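Local coordinates for protein GDNF family receptor alpha-3 (Homo sapiens, PDB 2GH0) that serves as the cell-surface receptor for artemin, whose binding activates the RET receptor to support sensory and sympathetic neurons, here as a fragment holding two GDNF/GAS1 domains, at residues S9-K14 and L67-P72; D23-L28 and L51-K56; V45-L50 and N88-P93; D117-C122 and E182-H187. All blocks are in the same frame, centred on the assembly; numbering follows the deposited sequence.

Interaction 1 of 4, residues S9-K14 and L67-P72; sequences SDLCLK and LCPCAP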
# COMPACT_ATOMS: atom_id res chain seq x y z
N SER C 9 -23.38 -31.49 -15.42
CA SER C 9 -22.73 -30.69 -16.47
C SER C 9 -22.59 -31.52 -17.74
O SER C 9 -22.32 -32.73 -17.67
CB SER C 9 -21.35 -30.27 -15.99
OG SER C 9 -21.51 -29.26 -15.02
N ASP C 10 -22.71 -30.90 -18.90
CA ASP C 10 -22.51 -31.62 -20.14
C ASP C 10 -21.02 -31.79 -20.40
O ASP C 10 -20.18 -31.19 -19.71
CB ASP C 10 -23.20 -30.92 -21.30
CG ASP C 10 -22.63 -29.52 -21.58
OD1 ASP C 10 -23.37 -28.50 -21.45
OD2 ASP C 10 -21.47 -29.41 -21.97
N LEU C 11 -20.68 -32.63 -21.37
CA LEU C 11 -19.27 -32.97 -21.55
C LEU C 11 -18.52 -31.85 -22.26
O LEU C 11 -17.33 -31.72 -22.10
CB LEU C 11 -19.09 -34.29 -22.34
CG LEU C 11 -19.63 -35.50 -21.56
CD1 LEU C 11 -19.27 -36.79 -22.24
CD2 LEU C 11 -19.08 -35.51 -20.16
N CYS C 12 -19.21 -31.04 -23.04
CA CYS C 12 -18.51 -29.87 -23.62
C CYS C 12 -17.99 -28.93 -22.51
O CYS C 12 -16.87 -28.48 -22.56
CB CYS C 12 -19.40 -29.13 -24.60
SG CYS C 12 -19.47 -30.11 -26.17
N LEU C 13 -18.81 -28.69 -21.49
CA LEU C 13 -18.40 -27.90 -20.33
C LEU C 13 -17.26 -28.62 -19.61
O LEU C 13 -16.26 -27.99 -19.28
CB LEU C 13 -19.58 -27.66 -19.34
CG LEU C 13 -19.24 -26.88 -18.06
CD1 LEU C 13 -18.45 -25.58 -18.32
CD2 LEU C 13 -20.49 -26.57 -17.24
N LYS C 14 -17.43 -29.91 -19.32
CA LYS C 14 -16.34 -30.66 -18.67
C LYS C 14 -15.00 -30.59 -19.43
O LYS C 14 -13.92 -30.40 -18.80
CB LYS C 14 -16.76 -32.11 -18.39
CG LYS C 14 -17.82 -32.23 -17.31
CD LYS C 14 -18.17 -33.73 -17.16
CE LYS C 14 -19.25 -34.01 -16.11
NZ LYS C 14 -19.08 -35.42 -15.52
N LEU C 67 -14.10 -31.01 -30.05
CA LEU C 67 -14.75 -32.23 -30.59
C LEU C 67 -15.41 -32.95 -29.47
O LEU C 67 -15.23 -34.13 -29.28
CB LEU C 67 -13.79 -33.15 -31.36
CG LEU C 67 -12.99 -32.43 -32.46
CD1 LEU C 67 -11.99 -33.32 -33.23
CD2 LEU C 67 -13.90 -31.69 -33.44
N CYS C 68 -16.25 -32.21 -28.76
CA CYS C 68 -16.84 -32.74 -27.51
C CYS C 68 -18.22 -33.27 -27.82
O CYS C 68 -18.98 -32.72 -28.72
CB CYS C 68 -16.83 -31.66 -26.40
SG CYS C 68 -17.60 -30.09 -26.92
N PRO C 69 -18.59 -34.38 -27.17
CA PRO C 69 -19.84 -35.04 -27.51
C PRO C 69 -21.07 -34.43 -26.79
O PRO C 69 -20.92 -34.03 -25.65
CB PRO C 69 -19.61 -36.47 -27.00
CG PRO C 69 -18.71 -36.33 -25.86
CD PRO C 69 -17.83 -35.11 -26.11
N CYS C 70 -22.25 -34.41 -27.45
CA CYS C 70 -23.49 -33.85 -26.91
C CYS C 70 -24.62 -34.85 -27.14
O CYS C 70 -24.75 -35.38 -28.24
CB CYS C 70 -23.88 -32.53 -27.59
SG CYS C 70 -22.69 -31.17 -27.25
N ALA C 71 -25.46 -35.05 -26.14
CA ALA C 71 -26.68 -35.83 -26.35
C ALA C 71 -27.54 -35.15 -27.44
O ALA C 71 -27.46 -33.92 -27.63
CB ALA C 71 -27.46 -35.99 -25.04
N PRO C 72 -28.36 -35.94 -28.18
CA PRO C 72 -29.15 -35.42 -29.31
C PRO C 72 -30.03 -34.22 -28.89
O PRO C 72 -30.07 -33.19 -29.58
CB PRO C 72 -30.08 -36.62 -29.64
CG PRO C 72 -30.17 -37.42 -28.31
CD PRO C 72 -28.71 -37.35 -27.87
O HOH W 1 -22.44 -34.10 -23.18
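The covalent link comes first: Cys12 SG and Cys68 SG are bonded at 2.0 Å, with a chi3 of 98° that gives a right-handed disulfide. The two halves start differently. Cys12 puts its sulfur anti to the carbonyl carbon, beside the backbone N, whereas Cys68 takes the crowded position between N and carbonyl carbon (chi1 52°), which turns its sulfur onto the helix. A third sulfur lies close by, Cys70 SG at 3.6 Å from Cys12 SG, but it belongs to a different bridge, with Cys77.

Apolar packing comes down mainly to Leu11 on Pro69. Leu11 crosses the Pro69 ring at about a right angle, its CD1 methyl touching Pro69 CG at 3.7 Å.

The polar contact between the backbones is indirect. A single water accepts from Leu11 N at 2.9 Å and donates to Pro69 O, also at 2.9 Å, so a first-turn amide and a loop carbonyl are satisfied together. Within 9-14, Asp10 is the N-cap: Leu13 N donates to Asp10 OD2 at 2.8 Å, a fairly straight bond (163°) that meets the oxygen from above the carboxylate plane. The carboxylate at this helix end probably also steadies the helix dipole.

The disulfide ties the start of helix 11-20 to the loop after helix 59-66, within the first GDNF/GAS1 domain. Helix 75-83 packs alongside, Cys77 and Arg80 touching Cys12, and Cys68 O accepts from Arg81. Helix 189-205 covers Pro69 through His202 and Ser203, with Phe206 just beyond it against Leu11.

Interaction 2 of 4, residues D23-L28 and L51-K56; sequences DKCDRL and LTFFEK
Phe53 reaches across with its ring, CG anti to the backbone N (chi1 175°), and its rim meets Cys25: the sulfur stands at the ring edge near the plane, SG lying 3.8 Å from Phe53 CE1, and the Cys25 carbonyl oxygen also lies in plane at the edge. This is a cysteine sulfur-aromatic contact made to the edge. Leu28 approaches the same ring obliquely, its CB 3.5 Å from Phe53 CD1. On its own helix Phe53 sets CD2 over the centre of the Phe54 ring, 3.6 Å above that plane.

Segments 23-28 and 51-56 run antiparallel, at 168° with their axes 9.9 Å apart, as neighbours in the disulfide-braced helical bundle of the first GDNF/GAS1 domain; Cys25 is bridged to Cys19. Ala62 and Leu65 of helix 59-66 pack on Phe53, and Tyr32 meets its ring edge-to-face. An alanine at Phe53 would remove the ring that Cys25 and Leu28 share, and would probably loosen this helix pair.

Leu28 forks over the other helix, CD1 resting 3.6 Å from Lys56 CB; its side chain crosses Thr52 at about a right angle, CD2 4.0 Å from Thr52 CG2. Thr52 OG1 bonds back to Arg48 O, which is consistent with its methyl being turned across. At the exposed side, Lys24, CG anti to the backbone N, runs out so that CD lies 3.7 Å from Lys56 O; the bend at chi3 then turns CE.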
# COMPACT_ATOMS: atom_id res chain seq x y z
N ASP C 23 -2.30 -25.72 -17.09
CA ASP C 23 -1.76 -24.36 -17.07
C ASP C 23 -1.63 -23.81 -18.47
O ASP C 23 -2.12 -22.71 -18.71
CB ASP C 23 -0.40 -24.28 -16.37
CG ASP C 23 -0.43 -24.77 -14.95
OD1 ASP C 23 -1.54 -25.10 -14.47
OD2 ASP C 23 0.65 -24.87 -14.31
N LYS C 24 -0.99 -24.58 -19.35
CA LYS C 24 -0.67 -24.16 -20.72
C LYS C 24 -1.93 -23.93 -21.53
O LYS C 24 -2.07 -22.91 -22.20
CB LYS C 24 0.24 -25.19 -21.44
CG LYS C 24 0.26 -25.04 -22.95
CD LYS C 24 1.25 -26.02 -23.58
CE LYS C 24 0.79 -27.48 -23.50
NZ LYS C 24 1.97 -28.41 -23.68
N CYS C 25 -2.86 -24.88 -21.48
CA CYS C 25 -4.09 -24.77 -22.25
C CYS C 25 -4.99 -23.64 -21.72
O CYS C 25 -5.66 -22.94 -22.51
CB CYS C 25 -4.86 -26.09 -22.19
SG CYS C 25 -6.22 -26.22 -23.31
N ASP C 26 -5.09 -23.51 -20.40
CA ASP C 26 -5.85 -22.42 -19.81
C ASP C 26 -5.39 -21.07 -20.37
O ASP C 26 -6.20 -20.20 -20.73
CB ASP C 26 -5.66 -22.42 -18.27
CG ASP C 26 -6.44 -21.29 -17.57
OD1 ASP C 26 -7.63 -21.13 -17.88
OD2 ASP C 26 -5.83 -20.55 -16.79
N ARG C 27 -4.07 -20.85 -20.42
CA ARG C 27 -3.58 -19.52 -20.81
C ARG C 27 -3.94 -19.26 -22.28
O ARG C 27 -4.31 -18.14 -22.64
CB ARG C 27 -2.10 -19.36 -20.57
CG ARG C 27 -1.76 -19.21 -19.04
CD ARG C 27 -0.87 -18.05 -18.71
NE ARG C 27 -0.33 -18.20 -17.35
CZ ARG C 27 0.48 -17.33 -16.77
NH1 ARG C 27 0.87 -16.24 -17.42
NH2 ARG C 27 0.90 -17.56 -15.53
N LEU C 28 -3.82 -20.31 -23.10
CA LEU C 28 -4.08 -20.17 -24.58
C LEU C 28 -5.58 -19.97 -24.87
O LEU C 28 -5.96 -19.25 -25.81
CB LEU C 28 -3.55 -21.39 -25.33
CG LEU C 28 -2.02 -21.50 -25.25
CD1 LEU C 28 -1.72 -22.93 -25.73
CD2 LEU C 28 -1.34 -20.54 -26.18
N LEU C 51 -5.36 -19.40 -34.07
CA LEU C 51 -4.28 -20.13 -34.72
C LEU C 51 -3.24 -20.57 -33.70
O LEU C 51 -2.79 -21.73 -33.72
CB LEU C 51 -3.63 -19.27 -35.80
CG LEU C 51 -4.40 -19.19 -37.14
CD1 LEU C 51 -3.80 -18.06 -37.93
CD2 LEU C 51 -4.35 -20.49 -37.92
N THR C 52 -2.89 -19.66 -32.82
CA THR C 52 -1.90 -19.97 -31.75
C THR C 52 -2.42 -21.05 -30.84
O THR C 52 -1.67 -21.96 -30.45
CB THR C 52 -1.63 -18.74 -30.93
OG1 THR C 52 -1.06 -17.77 -31.82
CG2 THR C 52 -0.67 -19.02 -29.79
N PHE C 53 -3.71 -20.98 -30.52
CA PHE C 53 -4.27 -21.96 -29.59
C PHE C 53 -4.10 -23.37 -30.16
O PHE C 53 -3.68 -24.25 -29.46
CB PHE C 53 -5.79 -21.73 -29.31
CG PHE C 53 -6.39 -22.83 -28.44
CD1 PHE C 53 -6.21 -22.78 -27.07
CD2 PHE C 53 -7.06 -23.92 -29.02
CE1 PHE C 53 -6.71 -23.78 -26.23
CE2 PHE C 53 -7.57 -24.97 -28.22
CZ PHE C 53 -7.37 -24.89 -26.79
N PHE C 54 -4.50 -23.62 -31.40
CA PHE C 54 -4.39 -24.98 -31.93
C PHE C 54 -2.93 -25.37 -32.22
O PHE C 54 -2.57 -26.54 -32.22
CB PHE C 54 -5.32 -25.13 -33.17
CG PHE C 54 -6.73 -25.10 -32.79
CD1 PHE C 54 -7.48 -23.94 -32.92
CD2 PHE C 54 -7.28 -26.22 -32.17
CE1 PHE C 54 -8.80 -23.93 -32.48
CE2 PHE C 54 -8.58 -26.23 -31.72
CZ PHE C 54 -9.35 -25.09 -31.84
N GLU C 55 -2.11 -24.39 -32.51
CA GLU C 55 -0.71 -24.62 -32.67
C GLU C 55 0.02 -25.06 -31.39
O GLU C 55 0.91 -25.94 -31.44
CB GLU C 55 -0.07 -23.36 -33.20
CG GLU C 55 1.31 -23.51 -33.47
CD GLU C 55 1.84 -22.32 -34.26
OE1 GLU C 55 1.07 -21.32 -34.46
OE2 GLU C 55 3.02 -22.41 -34.69
N LYS C 56 -0.33 -24.43 -30.26
CA LYS C 56 0.42 -24.56 -29.02
C LYS C 56 -0.19 -25.52 -27.99
O LYS C 56 0.54 -26.15 -27.23
CB LYS C 56 0.71 -23.18 -28.40
CG LYS C 56 1.57 -22.26 -29.31
CD LYS C 56 2.89 -22.88 -29.68
CE LYS C 56 3.67 -22.06 -30.76
NZ LYS C 56 5.11 -22.44 -30.67

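Interaction 3 of 4, residues V45-L50 and N88-P93; sequences VCLRQL and NCALPP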
# COMPACT_ATOMS: atom_id res chain seq x y z
N VAL C 45 -7.19 -10.19 -34.77
CA VAL C 45 -6.52 -10.55 -33.53
C VAL C 45 -7.16 -11.84 -33.03
O VAL C 45 -6.47 -12.74 -32.61
CB VAL C 45 -6.62 -9.46 -32.47
CG1 VAL C 45 -5.87 -9.88 -31.19
CG2 VAL C 45 -6.04 -8.19 -33.01
N CYS C 46 -8.48 -11.93 -33.09
CA CYS C 46 -9.16 -13.20 -32.69
C CYS C 46 -8.66 -14.38 -33.51
O CYS C 46 -8.33 -15.45 -32.99
CB CYS C 46 -10.67 -12.99 -32.83
SG CYS C 46 -11.67 -14.50 -32.71
N LEU C 47 -8.55 -14.17 -34.82
CA LEU C 47 -8.13 -15.25 -35.72
C LEU C 47 -6.70 -15.68 -35.34
O LEU C 47 -6.39 -16.86 -35.30
CB LEU C 47 -8.16 -14.71 -37.17
CG LEU C 47 -9.25 -15.07 -38.15
CD1 LEU C 47 -10.52 -15.80 -37.61
CD2 LEU C 47 -9.45 -13.91 -39.23
N ARG C 48 -5.82 -14.73 -35.07
CA ARG C 48 -4.43 -15.01 -34.74
C ARG C 48 -4.33 -15.78 -33.40
O ARG C 48 -3.53 -16.71 -33.26
CB ARG C 48 -3.66 -13.69 -34.61
CG ARG C 48 -2.19 -13.85 -34.23
CD ARG C 48 -1.45 -14.69 -35.30
NE ARG C 48 -1.25 -16.07 -34.84
CZ ARG C 48 -0.61 -17.02 -35.52
NH1 ARG C 48 -0.08 -16.77 -36.72
NH2 ARG C 48 -0.44 -18.20 -34.97
N GLN C 49 -5.17 -15.41 -32.44
CA GLN C 49 -5.18 -16.15 -31.12
C GLN C 49 -5.75 -17.56 -31.26
O GLN C 49 -5.33 -18.49 -30.54
CB GLN C 49 -5.92 -15.33 -30.05
CG GLN C 49 -5.20 -14.01 -29.69
CD GLN C 49 -3.76 -14.32 -29.23
OE1 GLN C 49 -3.55 -15.07 -28.28
NE2 GLN C 49 -2.79 -13.81 -29.95
N LEU C 50 -6.72 -17.75 -32.16
CA LEU C 50 -7.20 -19.10 -32.51
C LEU C 50 -6.10 -19.97 -33.13
O LEU C 50 -5.91 -21.15 -32.74
CB LEU C 50 -8.46 -19.04 -33.43
CG LEU C 50 -9.76 -18.62 -32.71
CD1 LEU C 50 -10.78 -18.30 -33.75
CD2 LEU C 50 -10.31 -19.76 -31.80
N ASN C 88 -19.09 -15.75 -34.16
CA ASN C 88 -19.63 -14.37 -34.34
C ASN C 88 -18.53 -13.33 -34.44
O ASN C 88 -18.74 -12.24 -34.93
CB ASN C 88 -20.61 -14.03 -33.22
CG ASN C 88 -21.91 -14.85 -33.32
OD1 ASN C 88 -22.39 -15.14 -34.41
ND2 ASN C 88 -22.48 -15.22 -32.18
N CYS C 89 -17.34 -13.67 -33.93
CA CYS C 89 -16.19 -12.84 -34.12
C CYS C 89 -15.30 -13.31 -35.25
O CYS C 89 -14.82 -12.46 -36.02
CB CYS C 89 -15.34 -12.74 -32.85
SG CYS C 89 -13.84 -11.76 -33.20
N ALA C 90 -15.01 -14.61 -35.29
CA ALA C 90 -13.99 -15.19 -36.17
C ALA C 90 -14.44 -15.18 -37.64
O ALA C 90 -13.62 -15.11 -38.53
CB ALA C 90 -13.69 -16.63 -35.76
N LEU C 91 -15.74 -15.26 -37.86
CA LEU C 91 -16.26 -15.40 -39.25
C LEU C 91 -16.89 -14.10 -39.73
O LEU C 91 -17.58 -13.44 -38.96
CB LEU C 91 -17.26 -16.55 -39.30
CG LEU C 91 -16.81 -17.90 -38.72
CD1 LEU C 91 -17.96 -18.92 -38.78
CD2 LEU C 91 -15.67 -18.38 -39.52
N PRO C 92 -16.67 -13.74 -41.03
CA PRO C 92 -17.32 -12.61 -41.67
C PRO C 92 -18.82 -12.69 -41.48
O PRO C 92 -19.35 -13.77 -41.47
CB PRO C 92 -16.96 -12.78 -43.15
CG PRO C 92 -15.61 -13.44 -43.11
CD PRO C 92 -15.74 -14.43 -41.95
N PRO C 93 -19.50 -11.55 -41.30
CA PRO C 93 -20.97 -11.67 -41.12
C PRO C 93 -21.71 -11.96 -42.43
O PRO C 93 -22.86 -12.43 -42.41
CB PRO C 93 -21.36 -10.30 -40.57
CG PRO C 93 -20.31 -9.37 -41.14
CD PRO C 93 -19.03 -10.16 -41.20
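Residues 45-50 are one continuous stretch of helix, set against the last turn of the short helix 87-90, with the CA atoms of Leu47 and Ala90 5.9 Å apart and the chain leaving helical geometry at Leu91. Two half-cystines meet here without bonding to each other. Cys46 and Cys89 both hold their sulfurs anti to the backbone N and bring them to 3.5 Å, SG to SG, while Cys89 SG also presses on Cys46 CB at 3.4 Å. Each is committed to another partner, Cys46 to Cys36 and Cys89 to Cys41, so two bridges are packed side by side.

Beside the sulfurs, the Ala90 methyl is gripped by two leucines: its CB lies 3.8 Å from Leu47 CD1 and 3.9 Å from Leu50 CD1. Leu47 departs from staggered torsions (chi1 -105°, chi2 12°), which may mean a strained fit or a poorly defined side chain; its CD1 comes to 3.3 Å from Ala90 O, a carbonyl that accepts from Arg43 NE.

Helix 43-56 of the disulfide-braced first GDNF/GAS1 domain is thus joined to helix 87-90, while Leu50 and Gln49 also pack on Tyr32 of helix 23-35, and the Leu91 side chain packs on Thr151 and Ser165.

Interaction 4 of 4, residues D117-C122 and E182-H187; sequences DFQTHC and EGFFSH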
# COMPACT_ATOMS: atom_id res chain seq x y z
N ASP C 117 -2.66 -29.30 -46.25
CA ASP C 117 -2.58 -30.47 -45.40
C ASP C 117 -3.94 -31.08 -45.11
O ASP C 117 -4.03 -32.30 -44.94
CB ASP C 117 -1.69 -30.34 -44.16
CG ASP C 117 -1.84 -29.06 -43.44
OD1 ASP C 117 -2.96 -28.85 -42.90
OD2 ASP C 117 -0.78 -28.32 -43.26
N PHE C 118 -5.00 -30.28 -45.07
CA PHE C 118 -6.35 -30.83 -44.83
C PHE C 118 -6.76 -31.73 -46.04
O PHE C 118 -7.33 -32.85 -45.90
CB PHE C 118 -7.32 -29.65 -44.62
CG PHE C 118 -8.78 -30.07 -44.58
CD1 PHE C 118 -9.26 -30.87 -43.55
CD2 PHE C 118 -9.63 -29.68 -45.55
CE1 PHE C 118 -10.56 -31.27 -43.50
CE2 PHE C 118 -10.98 -30.11 -45.52
CZ PHE C 118 -11.42 -30.89 -44.51
N GLN C 119 -6.45 -31.27 -47.24
CA GLN C 119 -6.69 -32.08 -48.45
C GLN C 119 -5.88 -33.37 -48.52
O GLN C 119 -6.34 -34.33 -49.09
CB GLN C 119 -6.35 -31.25 -49.69
CG GLN C 119 -7.36 -30.15 -49.83
CD GLN C 119 -7.10 -29.23 -51.05
OE1 GLN C 119 -5.98 -29.14 -51.62
NE2 GLN C 119 -8.16 -28.51 -51.43
N THR C 120 -4.66 -33.36 -47.98
CA THR C 120 -3.72 -34.49 -47.94
C THR C 120 -4.18 -35.52 -46.90
O THR C 120 -4.22 -36.72 -47.20
CB THR C 120 -2.31 -34.01 -47.60
OG1 THR C 120 -1.85 -33.17 -48.68
CG2 THR C 120 -1.30 -35.16 -47.45
N HIS C 121 -4.59 -35.07 -45.73
CA HIS C 121 -4.88 -36.04 -44.67
C HIS C 121 -6.34 -36.44 -44.57
O HIS C 121 -6.64 -37.57 -44.15
CB HIS C 121 -4.35 -35.54 -43.34
CG HIS C 121 -2.85 -35.43 -43.30
ND1 HIS C 121 -2.18 -34.24 -43.54
CD2 HIS C 121 -1.90 -36.37 -43.14
CE1 HIS C 121 -0.87 -34.45 -43.47
NE2 HIS C 121 -0.68 -35.73 -43.21
N CYS C 122 -7.23 -35.54 -44.99
CA CYS C 122 -8.66 -35.79 -44.84
C CYS C 122 -9.30 -36.23 -46.13
O CYS C 122 -10.52 -36.29 -46.17
CB CYS C 122 -9.40 -34.57 -44.29
SG CYS C 122 -8.86 -34.10 -42.63
N GLU C 182 -16.82 -27.12 -51.06
CA GLU C 182 -17.73 -27.08 -49.89
C GLU C 182 -17.92 -28.48 -49.28
O GLU C 182 -17.88 -28.68 -48.04
CB GLU C 182 -19.10 -26.53 -50.36
CG GLU C 182 -19.86 -25.94 -49.18
CD GLU C 182 -20.66 -27.00 -48.34
OE1 GLU C 182 -21.02 -28.08 -48.88
OE2 GLU C 182 -21.00 -26.66 -47.17
N GLY C 183 -18.23 -29.43 -50.17
CA GLY C 183 -18.49 -30.82 -49.79
C GLY C 183 -17.35 -31.50 -49.06
O GLY C 183 -17.55 -32.37 -48.26
N PHE C 184 -16.12 -31.14 -49.39
CA PHE C 184 -14.92 -31.68 -48.73
C PHE C 184 -14.93 -31.44 -47.22
O PHE C 184 -14.36 -32.21 -46.46
CB PHE C 184 -13.63 -31.11 -49.40
CG PHE C 184 -12.43 -31.97 -49.20
CD1 PHE C 184 -12.23 -33.09 -49.97
CD2 PHE C 184 -11.52 -31.68 -48.20
CE1 PHE C 184 -11.11 -33.91 -49.78
CE2 PHE C 184 -10.37 -32.53 -47.96
CZ PHE C 184 -10.19 -33.63 -48.76
N PHE C 185 -15.71 -30.44 -46.78
CA PHE C 185 -15.91 -30.17 -45.36
C PHE C 185 -17.27 -30.65 -44.92
O PHE C 185 -17.40 -31.28 -43.87
CB PHE C 185 -15.88 -28.64 -45.10
CG PHE C 185 -14.53 -28.03 -45.26
CD1 PHE C 185 -14.05 -27.70 -46.52
CD2 PHE C 185 -13.72 -27.83 -44.13
CE1 PHE C 185 -12.79 -27.15 -46.70
CE2 PHE C 185 -12.47 -27.27 -44.28
CZ PHE C 185 -12.00 -26.92 -45.56
N SER C 186 -18.30 -30.39 -45.72
CA SER C 186 -19.64 -30.65 -45.26
C SER C 186 -20.12 -32.11 -45.35
O SER C 186 -21.05 -32.50 -44.60
CB SER C 186 -20.62 -29.69 -45.86
OG SER C 186 -20.79 -30.00 -47.24
N HIS C 187 -19.55 -32.91 -46.27
CA HIS C 187 -20.06 -34.29 -46.50
C HIS C 187 -18.83 -35.10 -46.94
O HIS C 187 -18.65 -35.33 -48.10
CB HIS C 187 -21.12 -34.32 -47.58
CG HIS C 187 -21.89 -35.61 -47.66
ND1 HIS C 187 -23.21 -35.67 -47.31
CD2 HIS C 187 -21.53 -36.90 -47.95
CE1 HIS C 187 -23.67 -36.91 -47.45
NE2 HIS C 187 -22.67 -37.68 -47.87
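Three phenylalanine rings set the geometry, with Phe118 in the middle. Phe184 comes tip to tip with it and stands almost perpendicular: the planes make 89°, the centroids are 5.2 Å apart, and the edge of Phe184 points at the face of Phe118 in an offset edge-to-face pair. Phe185 is instead stacked on Phe118, offset and tilted by 27°, with 4.4 Å between centroids; Phe118 CE2 sits over the rim of one Phe185 face, 3.3 Å from CZ. The different first torsions help: Phe184 CG is anti to the backbone N, Phe185 CG anti to the carbonyl carbon.

This aromatic cluster belongs to the second GDNF/GAS1 domain, where segments 117-121 and 182-186 cross at 64°, at the ends of helices 109-121 and 175-186. A serine at Phe185 would remove the stacked face and would probably leave Phe118 less firmly held in its tilt.

Phe184 pushes further in, setting CE2 3.7 Å from Gln119 CA and CZ 3.7 Å from Cys122 O, with Phe118 O in plane at its edge. Polar bonds stay within each helix. His121 ND1 donates to Asp117 O at 3.0 Å from above the carbonyl plane, joining the His121 amide on that oxygen, and Ser186 OG donates to Glu182 OE1 at 2.5 Å. Beyond the segments, Leu145 touches both Phe118 and Phe185, Leu164 packs on Phe185, and Cys122 is bridged to Cys138.

In the fold
Interactions 1 to 3 belong to the first half of the chain and are threaded through one another: 23-28/51-56 is nested within the loop closed by interaction 1, and interaction 3 alternates with both. Helix 43-56 carries interactions 2 and 3, whose centres are 16 Å apart and which touch through a long, weak ion pair, Glu55 OE1 to Arg48 NH2 at 3.5 Å. Interaction 4 stands apart in the second GDNF/GAS1 domain, its centre 24 Å from those of interactions 1 and 2, across the chain's centre. A glycan sugar lies about 12 Å from the side chain of Phe185. Asp23, in interaction 2, forms a salt bridge with another protein chain, probably artemin.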